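Long-range contacts in pyrroline-5-carboxylate reductase catalytic N-terminal domain-containing protein (Sinorhizobium meliloti, PDB 4HUJ), which is of unknown function but probably binds a dinucleotide cofactor such as NAD(P) and may act as an oxidoreductase: residues Ser166-Leu171 with Gly190-Asp195; Lys146-Leu151 with Glu184-Leu189; Ile50-Arg55 with Lys72-Lys77. All blocks are in the same frame, centred on the assembly; numbering follows the deposited sequence.

Interaction 1. Residues Ser166-Leu171 with Gly190-Asp195; sequences SRVLFL and GFAPVD
L169 lies over one face of the F191 ring, and R167 meets the ring along its CD2-CE2 side, where two parallel strands, 166-173 and 192-195, come together in the sheet. From CB outward, the atoms of F191 meet these two residues in turn. F191 CB sits 3.4 Å from R167 O. CG lies under the methyl of L169, with L169 CD1 3.6 Å from F191 CG, and that methyl rides over one ring face in a CH-pi contact, offset toward the rim. The ring edge at CD2 faces the same carbonyl, with R167 O near the ring plane, 3.5 Å from F191 CD2. Further out the aliphatic start of the arginine takes over: R167 CG is 3.8 Å from F191 CE2, while the guanidinium runs on away from the strand pair. The methyl over its face and the carbonyl at its edge both limit how the ring can turn.

The backbones are tied by four bonds that switch strands in the parallel manner: A192 N gives to R167 O (2.8 Å), nearly straight at 173°, L169 N to A192 O, V194 N to L169 O and L171 N to V194 O. On the face that holds V168, F170 and V194, V194 CB comes within 3.6 Å of F170 CD1, the two side chains running alongside each other.

Just before F191, G190, with positive phi, follows helix 176-188 in a Schellman motif; the pairing of the two strands closes the beta-alpha-beta unit. I186 of that helix meets both F191 and P193; L156 of helix 153-156 touches F191 and L169, and strand 218-219 pairs antiparallel with strand 166-173.

Interaction 2. Residues Lys146-Leu151 with Glu184-Leu189; sequences KAFNTL and ELISSL
F148 pushes the end of its ring into a groove of L185, I186 and L189, and this is how the segment that follows on from strand 143-147 meets helix 176-188, one of the helices packed on the sheet of this Rossmann-like fold. No hydrogen bond crosses the contact; it is wholly apolar and buried, and F148 CZ carries most of it.

F148 has a positive phi (74°), so the chain turns there. Its CG stands anti to the carbonyl carbon (chi1 -59°), which swings the ring out toward the helix. CZ then touches three side chains at nearly equal range. I186 CG1 is 4.0 Å from F148 CZ, the isoleucine sliding past the ring in the opposite direction. L189 CD1 lies 4.1 Å from F148 CZ and also touches CE1, its side chain crossing the phenylalanine at about a right angle. L185 comes in differently, its CD2 near the ring plane at the edge, 4.1 Å from F148 CZ.

With CG1 anti to its own carbonyl carbon (chi1 -72°) and the chain extended beyond it, I186 also sends CD1 past the ring to A147, where I186 CD1 stands 4.4 Å from A147 CB in a loose contact. Residues 185 and 189 lie one helical turn apart, joined by the bond from L189 N to L185 O, so both leucines face the ring. Helix 32-44 adds to the packing: F42 touches L185 and L189, and L38 touches F148.

At the helix's outer side, E184 O takes two donors from opposite faces of its carbonyl plane, S188 N and S188 OG, each at 3.0 Å.

Interaction 3. Residues Ile50-Arg55 with Lys72-Lys77; sequences IIANSR and KAVELK
The beta-alpha-beta unit of strand 49-52, helix 61-67 and strand 71-73 closes here, with I50 beside K72 and I51 beside A73 in a parallel pair. I51 uses both its backbone groups: I51 N gives to K72 O (2.9 Å), and I51 O takes V74 N in a bond of 2.9 Å that is the straighter of the two, 171° at the hydrogen against 150°.

I50 and V74 carry the side-chain packing, crossing at about a right angle. V74 CG2 lies 3.8 Å from I50 CB and reaches on to CD1, while V74 CG1 meets I50 CG2 at 4.0 Å. I50 holds CG1 between its backbone N and carbonyl carbon (chi1 60°), which brings both its branches against the valine methyls. Were I50 replaced, an alanine here would keep CB near V74 but would be likely to open a gap beside the valine methyls, leaving V74 freer to turn.

In a Rossmann fold this is the second strand, which runs beside strand 26-30 and the glycine-rich turn that follows it; the loop after the second strand commonly meets the adenosine end of the cofactor. N53 ND2 bonds G30 O of what is probably that turn, and N53 OD1 accepts from R55 N (2.8 Å) in an Asx turn, so both ends of the amide are held.

Beyond the V74 N bond the direct backbone ladder stops, and a water bridges the chains, accepting from N53 N and donating to V74 O, 2.9 Å from the water oxygen. Past E75, the N-cap of helix 76-79, L76 CD1 packs on A52 CB at 4.2 Å.

Interactions 1 and 2 adjoin, their centres about 6 Å apart, and their segments alternate along the chain. L169 CD1 also belongs to the surroundings of interaction 2, 3.6 Å from F148 CE1, and a probable hydrogen bond from F191 N to I186 O (3.1 Å) joins the turn after the helix back to it. Interaction 3 belongs to the same sheet but lies on the other side of the chain's centre from interaction 1, about 26 Å between centres, and about 20 Å from interaction 2, again between centres. Of the three, interaction 3 is the one beside the glycine-rich turn that probably receives the dinucleotide.

Interaction 1. Residues Ser166-Leu171 with Gly190-Asp195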
loop_
_atom_site.group_PDB
_atom_site.type_symbol
_atom_site.label_atom_id
_atom_site.label_comp_id
_atom_site.label_asym_id
_atom_site.label_seq_id
_atom_site.Cartn_x
_atom_site.Cartn_y
_atom_site.Cartn_z
ATOM N N SER A 166 -11.030 16.115 2.903
ATOM C CA SER A 166 -10.664 14.801 2.386
ATOM C C SER A 166 -9.823 14.060 3.414
ATOM O O SER A 166 -8.956 14.655 4.053
ATOM C CB SER A 166 -9.888 14.934 1.077
ATOM O OG SER A 166 -10.698 15.533 0.077
ATOM N N ARG A 167 -10.092 12.765 3.555
ATOM C CA ARG A 167 -9.366 11.902 4.486
ATOM C C ARG A 167 -7.862 11.943 4.209
ATOM O O ARG A 167 -7.427 11.799 3.066
ATOM C CB ARG A 167 -9.898 10.465 4.396
ATOM C CG ARG A 167 -9.280 9.467 5.389
ATOM C CD ARG A 167 -9.531 9.885 6.847
ATOM N NE ARG A 167 -10.951 9.829 7.216
ATOM C CZ ARG A 167 -11.521 10.601 8.144
ATOM N NH1 ARG A 167 -10.813 11.517 8.799
ATOM N NH2 ARG A 167 -12.813 10.466 8.418
ATOM N N VAL A 168 -7.075 12.129 5.268
ATOM C CA VAL A 168 -5.631 12.274 5.138
ATOM C C VAL A 168 -4.922 10.927 5.143
ATOM O O VAL A 168 -5.166 10.086 6.019
ATOM C CB VAL A 168 -5.044 13.167 6.264
ATOM C CG1 VAL A 168 -3.508 13.145 6.256
ATOM C CG2 VAL A 168 -5.560 14.592 6.121
ATOM N N LEU A 169 -4.047 10.747 4.157
ATOM C CA LEU A 169 -3.105 9.631 4.141
ATOM C C LEU A 169 -1.689 10.176 4.175
ATOM O O LEU A 169 -1.227 10.809 3.218
ATOM C CB LEU A 169 -3.306 8.738 2.910
ATOM C CG LEU A 169 -4.445 7.717 2.976
ATOM C CD1 LEU A 169 -4.606 7.008 1.639
ATOM C CD2 LEU A 169 -4.227 6.697 4.094
ATOM N N PHE A 170 -1.003 9.951 5.290
ATOM C CA PHE A 170 0.420 10.268 5.385
ATOM C C PHE A 170 1.260 9.292 4.556
ATOM O O PHE A 170 0.922 8.113 4.423
ATOM C CB PHE A 170 0.881 10.268 6.850
ATOM C CG PHE A 170 0.232 11.335 7.685
ATOM C CD1 PHE A 170 0.624 12.668 7.559
ATOM C CD2 PHE A 170 -0.789 11.015 8.582
ATOM C CE1 PHE A 170 0.018 13.668 8.323
ATOM C CE2 PHE A 170 -1.405 12.008 9.357
ATOM C CZ PHE A 170 -0.996 13.336 9.231
ATOM N N LEU A 171 2.342 9.797 3.972
ATOM C CA LEU A 171 3.308 8.942 3.273
ATOM C C LEU A 171 4.716 9.445 3.533
ATOM O O LEU A 171 4.903 10.567 4.000
ATOM C CB LEU A 171 3.030 8.877 1.762
ATOM C CG LEU A 171 3.328 10.134 0.932
ATOM C CD1 LEU A 171 3.759 9.752 -0.470
ATOM C CD2 LEU A 171 2.111 11.061 0.889
ATOM N N GLY A 190 -8.878 10.137 -4.131
ATOM C CA GLY A 190 -9.757 11.045 -3.379
ATOM C C GLY A 190 -9.290 11.422 -1.981
ATOM O O GLY A 190 -9.955 12.188 -1.271
ATOM N N PHE A 191 -8.153 10.873 -1.577
ATOM C CA PHE A 191 -7.546 11.196 -0.288
ATOM C C PHE A 191 -6.649 12.424 -0.399
ATOM O O PHE A 191 -6.304 12.868 -1.501
ATOM C CB PHE A 191 -6.733 10.003 0.226
ATOM C CG PHE A 191 -7.564 8.798 0.562
ATOM C CD1 PHE A 191 -7.950 7.902 -0.433
ATOM C CD2 PHE A 191 -7.937 8.541 1.876
ATOM C CE1 PHE A 191 -8.708 6.776 -0.128
ATOM C CE2 PHE A 191 -8.707 7.412 2.196
ATOM C CZ PHE A 191 -9.091 6.532 1.192
ATOM N N ALA A 192 -6.268 12.968 0.752
ATOM C CA ALA A 192 -5.313 14.066 0.808
ATOM C C ALA A 192 -3.953 13.512 1.237
ATOM O O ALA A 192 -3.805 13.080 2.382
ATOM C CB ALA A 192 -5.784 15.114 1.785
ATOM N N PRO A 193 -2.965 13.505 0.322
ATOM C CA PRO A 193 -1.647 13.019 0.701
ATOM C C PRO A 193 -0.901 14.065 1.522
ATOM O O PRO A 193 -0.992 15.271 1.241
ATOM C CB PRO A 193 -0.954 12.780 -0.644
ATOM C CG PRO A 193 -1.583 13.760 -1.568
ATOM C CD PRO A 193 -3.012 13.929 -1.093
ATOM N N VAL A 194 -0.208 13.613 2.563
ATOM C CA VAL A 194 0.734 14.470 3.274
ATOM C C VAL A 194 2.066 13.740 3.331
ATOM O O VAL A 194 2.204 12.742 4.041
ATOM C CB VAL A 194 0.263 14.854 4.702
ATOM C CG1 VAL A 194 1.319 15.719 5.387
ATOM C CG2 VAL A 194 -1.082 15.603 4.660
ATOM N N ASP A 195 3.035 14.245 2.572
ATOM C CA ASP A 195 4.372 13.661 2.499
ATOM C C ASP A 195 5.247 14.177 3.644
ATOM O O ASP A 195 5.648 15.350 3.655
ATOM C CB ASP A 195 4.991 13.989 1.132
ATOM C CG ASP A 195 6.356 13.357 0.920
ATOM O OD1 ASP A 195 6.934 12.765 1.859
ATOM O OD2 ASP A 195 6.865 13.467 -0.215
#

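Interaction 2. Residues Lys146-Leu151 with Glu184-Leu189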
loop_
_atom_site.group_PDB
_atom_site.type_symbol
_atom_site.label_atom_id
_atom_site.label_comp_id
_atom_site.label_asym_id
_atom_site.label_seq_id
_atom_site.Cartn_x
_atom_site.Cartn_y
_atom_site.Cartn_z
ATOM N N LYS A 146 6.455 4.446 2.105
ATOM C CA LYS A 146 5.633 3.969 3.222
ATOM C C LYS A 146 4.300 4.711 3.175
ATOM O O LYS A 146 4.262 5.931 3.311
ATOM C CB LYS A 146 6.350 4.231 4.558
ATOM C CG LYS A 146 5.651 3.631 5.784
ATOM C CD LYS A 146 6.398 3.987 7.061
ATOM C CE LYS A 146 5.735 3.360 8.285
ATOM N NZ LYS A 146 5.924 1.877 8.267
ATOM N N ALA A 147 3.212 3.970 2.957
ATOM C CA ALA A 147 1.874 4.555 2.852
ATOM C C ALA A 147 0.790 3.491 2.959
ATOM O O ALA A 147 1.038 2.329 2.672
ATOM C CB ALA A 147 1.728 5.328 1.531
ATOM N N PHE A 148 -0.415 3.924 3.344
ATOM C CA PHE A 148 -1.605 3.068 3.506
ATOM C C PHE A 148 -1.540 2.201 4.766
ATOM O O PHE A 148 -2.381 1.322 4.947
ATOM C CB PHE A 148 -1.877 2.161 2.284
ATOM C CG PHE A 148 -2.084 2.899 0.983
ATOM C CD1 PHE A 148 -3.240 3.640 0.752
ATOM C CD2 PHE A 148 -1.140 2.796 -0.034
ATOM C CE1 PHE A 148 -3.434 4.303 -0.466
ATOM C CE2 PHE A 148 -1.323 3.454 -1.255
ATOM C CZ PHE A 148 -2.477 4.203 -1.470
ATOM N N ASN A 149 -0.549 2.439 5.626
ATOM C CA ASN A 149 -0.430 1.679 6.874
ATOM C C ASN A 149 -1.141 2.355 8.051
ATOM O O ASN A 149 -1.237 1.791 9.139
ATOM C CB ASN A 149 1.046 1.499 7.236
ATOM C CG ASN A 149 1.677 2.789 7.734
ATOM O OD1 ASN A 149 1.805 3.753 6.983
ATOM N ND2 ASN A 149 2.058 2.816 9.011
ATOM N N THR A 150 -1.633 3.571 7.831
ATOM C CA THR A 150 -2.038 4.421 8.943
ATOM C C THR A 150 -3.501 4.287 9.340
ATOM O O THR A 150 -3.863 4.605 10.472
ATOM C CB THR A 150 -1.744 5.889 8.637
ATOM O OG1 THR A 150 -2.228 6.188 7.322
ATOM C CG2 THR A 150 -0.234 6.139 8.688
ATOM N N LEU A 151 -4.342 3.840 8.417
ATOM C CA LEU A 151 -5.769 3.803 8.688
ATOM C C LEU A 151 -6.311 2.385 8.803
ATOM O O LEU A 151 -5.899 1.502 8.051
ATOM C CB LEU A 151 -6.533 4.577 7.609
ATOM C CG LEU A 151 -6.219 6.070 7.469
ATOM C CD1 LEU A 151 -7.093 6.662 6.387
ATOM C CD2 LEU A 151 -6.420 6.807 8.796
ATOM N N GLU A 184 0.408 11.237 -5.946
ATOM C CA GLU A 184 -0.475 11.352 -7.112
ATOM C C GLU A 184 -1.580 10.298 -7.081
ATOM O O GLU A 184 -2.746 10.608 -7.328
ATOM C CB GLU A 184 0.334 11.240 -8.411
ATOM C CG GLU A 184 1.007 12.542 -8.841
ATOM C CD GLU A 184 2.073 12.362 -9.930
ATOM O OE1 GLU A 184 1.989 11.403 -10.732
ATOM O OE2 GLU A 184 3.001 13.202 -9.989
ATOM N N LEU A 185 -1.209 9.059 -6.753
ATOM C CA LEU A 185 -2.182 7.976 -6.627
ATOM C C LEU A 185 -3.173 8.283 -5.516
ATOM O O LEU A 185 -4.384 8.136 -5.698
ATOM C CB LEU A 185 -1.486 6.636 -6.349
ATOM C CG LEU A 185 -2.405 5.481 -5.923
ATOM C CD1 LEU A 185 -3.407 5.123 -7.018
ATOM C CD2 LEU A 185 -1.596 4.267 -5.520
ATOM N N ILE A 186 -2.643 8.705 -4.367
ATOM C CA ILE A 186 -3.458 9.019 -3.193
ATOM C C ILE A 186 -4.489 10.105 -3.506
ATOM O O ILE A 186 -5.669 9.966 -3.169
ATOM C CB ILE A 186 -2.565 9.390 -1.979
ATOM C CG1 ILE A 186 -1.871 8.126 -1.448
ATOM C CG2 ILE A 186 -3.381 10.073 -0.877
ATOM C CD1 ILE A 186 -0.702 8.379 -0.477
ATOM N N SER A 187 -4.037 11.167 -4.173
ATOM C CA SER A 187 -4.917 12.264 -4.593
ATOM C C SER A 187 -5.984 11.791 -5.570
ATOM O O SER A 187 -7.151 12.187 -5.464
ATOM C CB SER A 187 -4.098 13.393 -5.229
ATOM O OG SER A 187 -3.370 14.101 -4.243
ATOM N N SER A 188 -5.580 10.935 -6.503
ATOM C CA SER A 188 -6.487 10.386 -7.510
ATOM C C SER A 188 -7.551 9.490 -6.893
ATOM O O SER A 188 -8.670 9.420 -7.392
ATOM C CB SER A 188 -5.712 9.625 -8.586
ATOM O OG SER A 188 -4.961 10.523 -9.379
ATOM N N LEU A 189 -7.188 8.806 -5.807
ATOM C CA LEU A 189 -8.127 7.990 -5.042
ATOM C C LEU A 189 -9.090 8.820 -4.187
ATOM O O LEU A 189 -10.008 8.270 -3.585
ATOM C CB LEU A 189 -7.364 6.992 -4.154
ATOM C CG LEU A 189 -6.565 5.877 -4.835
ATOM C CD1 LEU A 189 -5.719 5.145 -3.807
ATOM C CD2 LEU A 189 -7.470 4.893 -5.566
#

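Interaction 3. Residues Ile50-Arg55 with Lys72-Lys77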
loop_
_atom_site.group_PDB
_atom_site.type_symbol
_atom_site.label_atom_id
_atom_site.label_comp_id
_atom_site.label_asym_id
_atom_site.label_seq_id
_atom_site.Cartn_x
_atom_site.Cartn_y
_atom_site.Cartn_z
ATOM N N ILE A 50 -4.646 -4.346 -10.662
ATOM C CA ILE A 50 -4.663 -5.791 -10.518
ATOM C C ILE A 50 -4.472 -6.113 -9.040
ATOM O O ILE A 50 -4.000 -5.271 -8.276
ATOM C CB ILE A 50 -3.626 -6.494 -11.431
ATOM C CG1 ILE A 50 -2.199 -6.028 -11.117
ATOM C CG2 ILE A 50 -3.985 -6.258 -12.911
ATOM C CD1 ILE A 50 -1.129 -6.596 -12.032
ATOM N N ILE A 51 -4.885 -7.312 -8.645
ATOM C CA ILE A 51 -4.784 -7.747 -7.254
ATOM C C ILE A 51 -4.322 -9.202 -7.216
ATOM O O ILE A 51 -4.698 -10.012 -8.072
ATOM C CB ILE A 51 -6.119 -7.514 -6.466
ATOM C CG1 ILE A 51 -5.927 -7.724 -4.953
ATOM C CG2 ILE A 51 -7.262 -8.389 -7.011
ATOM C CD1 ILE A 51 -7.045 -7.117 -4.082
ATOM N N ALA A 52 -3.477 -9.521 -6.241
ATOM C CA ALA A 52 -2.962 -10.873 -6.086
ATOM C C ALA A 52 -2.505 -11.101 -4.656
ATOM O O ALA A 52 -2.317 -10.154 -3.901
ATOM C CB ALA A 52 -1.810 -11.114 -7.036
ATOM N N ASN A 53 -2.345 -12.369 -4.299
ATOM C CA ASN A 53 -1.680 -12.750 -3.057
ATOM C C ASN A 53 -1.199 -14.197 -3.159
ATOM O O ASN A 53 -1.295 -14.804 -4.226
ATOM C CB ASN A 53 -2.571 -12.494 -1.820
ATOM C CG ASN A 53 -3.870 -13.283 -1.840
ATOM O OD1 ASN A 53 -3.882 -14.485 -2.103
ATOM N ND2 ASN A 53 -4.973 -12.609 -1.531
ATOM N N SER A 54 -0.682 -14.735 -2.059
ATOM C CA SER A 54 -0.122 -16.090 -2.039
ATOM C C SER A 54 -1.154 -17.198 -2.290
ATOM O O SER A 54 -0.799 -18.284 -2.756
ATOM C CB SER A 54 0.596 -16.340 -0.712
ATOM O OG SER A 54 1.668 -15.430 -0.543
ATOM N N ARG A 55 -2.421 -16.915 -1.986
ATOM C CA ARG A 55 -3.493 -17.913 -2.064
ATOM C C ARG A 55 -4.091 -18.082 -3.470
ATOM O O ARG A 55 -4.925 -18.970 -3.695
ATOM C CB ARG A 55 -4.591 -17.610 -1.032
ATOM C CG ARG A 55 -4.216 -17.947 0.414
ATOM C CD ARG A 55 -5.347 -17.599 1.393
ATOM N NE ARG A 55 -5.146 -18.200 2.717
ATOM C CZ ARG A 55 -5.952 -18.029 3.767
ATOM N NH1 ARG A 55 -7.037 -17.265 3.676
ATOM N NH2 ARG A 55 -5.671 -18.625 4.922
ATOM N N LYS A 72 -8.786 -6.429 -11.243
ATOM C CA LYS A 72 -8.700 -7.774 -11.803
ATOM C C LYS A 72 -7.751 -8.663 -11.011
ATOM O O LYS A 72 -6.586 -8.317 -10.812
ATOM C CB LYS A 72 -8.239 -7.700 -13.261
ATOM C CG LYS A 72 -8.174 -9.033 -13.976
ATOM C CD LYS A 72 -7.386 -8.905 -15.273
ATOM C CE LYS A 72 -7.351 -10.219 -16.031
ATOM N NZ LYS A 72 -8.662 -10.500 -16.667
ATOM N N ALA A 73 -8.259 -9.814 -10.574
ATOM C CA ALA A 73 -7.450 -10.798 -9.865
ATOM C C ALA A 73 -6.508 -11.515 -10.820
ATOM O O ALA A 73 -6.940 -12.073 -11.828
ATOM C CB ALA A 73 -8.343 -11.800 -9.131
ATOM N N VAL A 74 -5.219 -11.484 -10.503
ATOM C CA VAL A 74 -4.197 -12.116 -11.332
ATOM C C VAL A 74 -3.281 -12.995 -10.485
ATOM O O VAL A 74 -3.369 -12.989 -9.248
ATOM C CB VAL A 74 -3.339 -11.066 -12.106
ATOM C CG1 VAL A 74 -4.198 -10.247 -13.069
ATOM C CG2 VAL A 74 -2.580 -10.151 -11.135
ATOM N N GLU A 75 -2.411 -13.752 -11.151
ATOM C CA GLU A 75 -1.389 -14.531 -10.465
ATOM C C GLU A 75 -0.348 -13.593 -9.863
ATOM O O GLU A 75 -0.093 -12.512 -10.402
ATOM C CB GLU A 75 -0.725 -15.541 -11.411
ATOM C CG GLU A 75 -1.642 -16.688 -11.875
ATOM C CD GLU A 75 -1.955 -17.723 -10.786
ATOM O OE1 GLU A 75 -1.238 -17.781 -9.760
ATOM O OE2 GLU A 75 -2.928 -18.493 -10.966
ATOM N N LEU A 76 0.238 -14.012 -8.744
ATOM C CA LEU A 76 1.194 -13.191 -7.996
ATOM C C LEU A 76 2.400 -12.758 -8.839
ATOM O O LEU A 76 2.800 -11.592 -8.803
ATOM C CB LEU A 76 1.641 -13.932 -6.727
ATOM C CG LEU A 76 2.469 -13.229 -5.645
ATOM C CD1 LEU A 76 1.825 -11.925 -5.166
ATOM C CD2 LEU A 76 2.679 -14.174 -4.481
ATOM N N LYS A 77 2.958 -13.697 -9.606
ATOM C CA LYS A 77 4.119 -13.439 -10.471
ATOM C C LYS A 77 3.889 -12.312 -11.474
ATOM O O LYS A 77 4.832 -11.612 -11.860
ATOM C CB LYS A 77 4.534 -14.714 -11.219
ATOM C CG LYS A 77 4.877 -15.897 -10.324
ATOM C CD LYS A 77 6.156 -15.689 -9.516
ATOM C CE LYS A 77 6.536 -16.965 -8.781
ATOM N NZ LYS A 77 6.666 -18.135 -9.701
HETATM O O HOH W 1 -2.975 -14.266 -6.717
#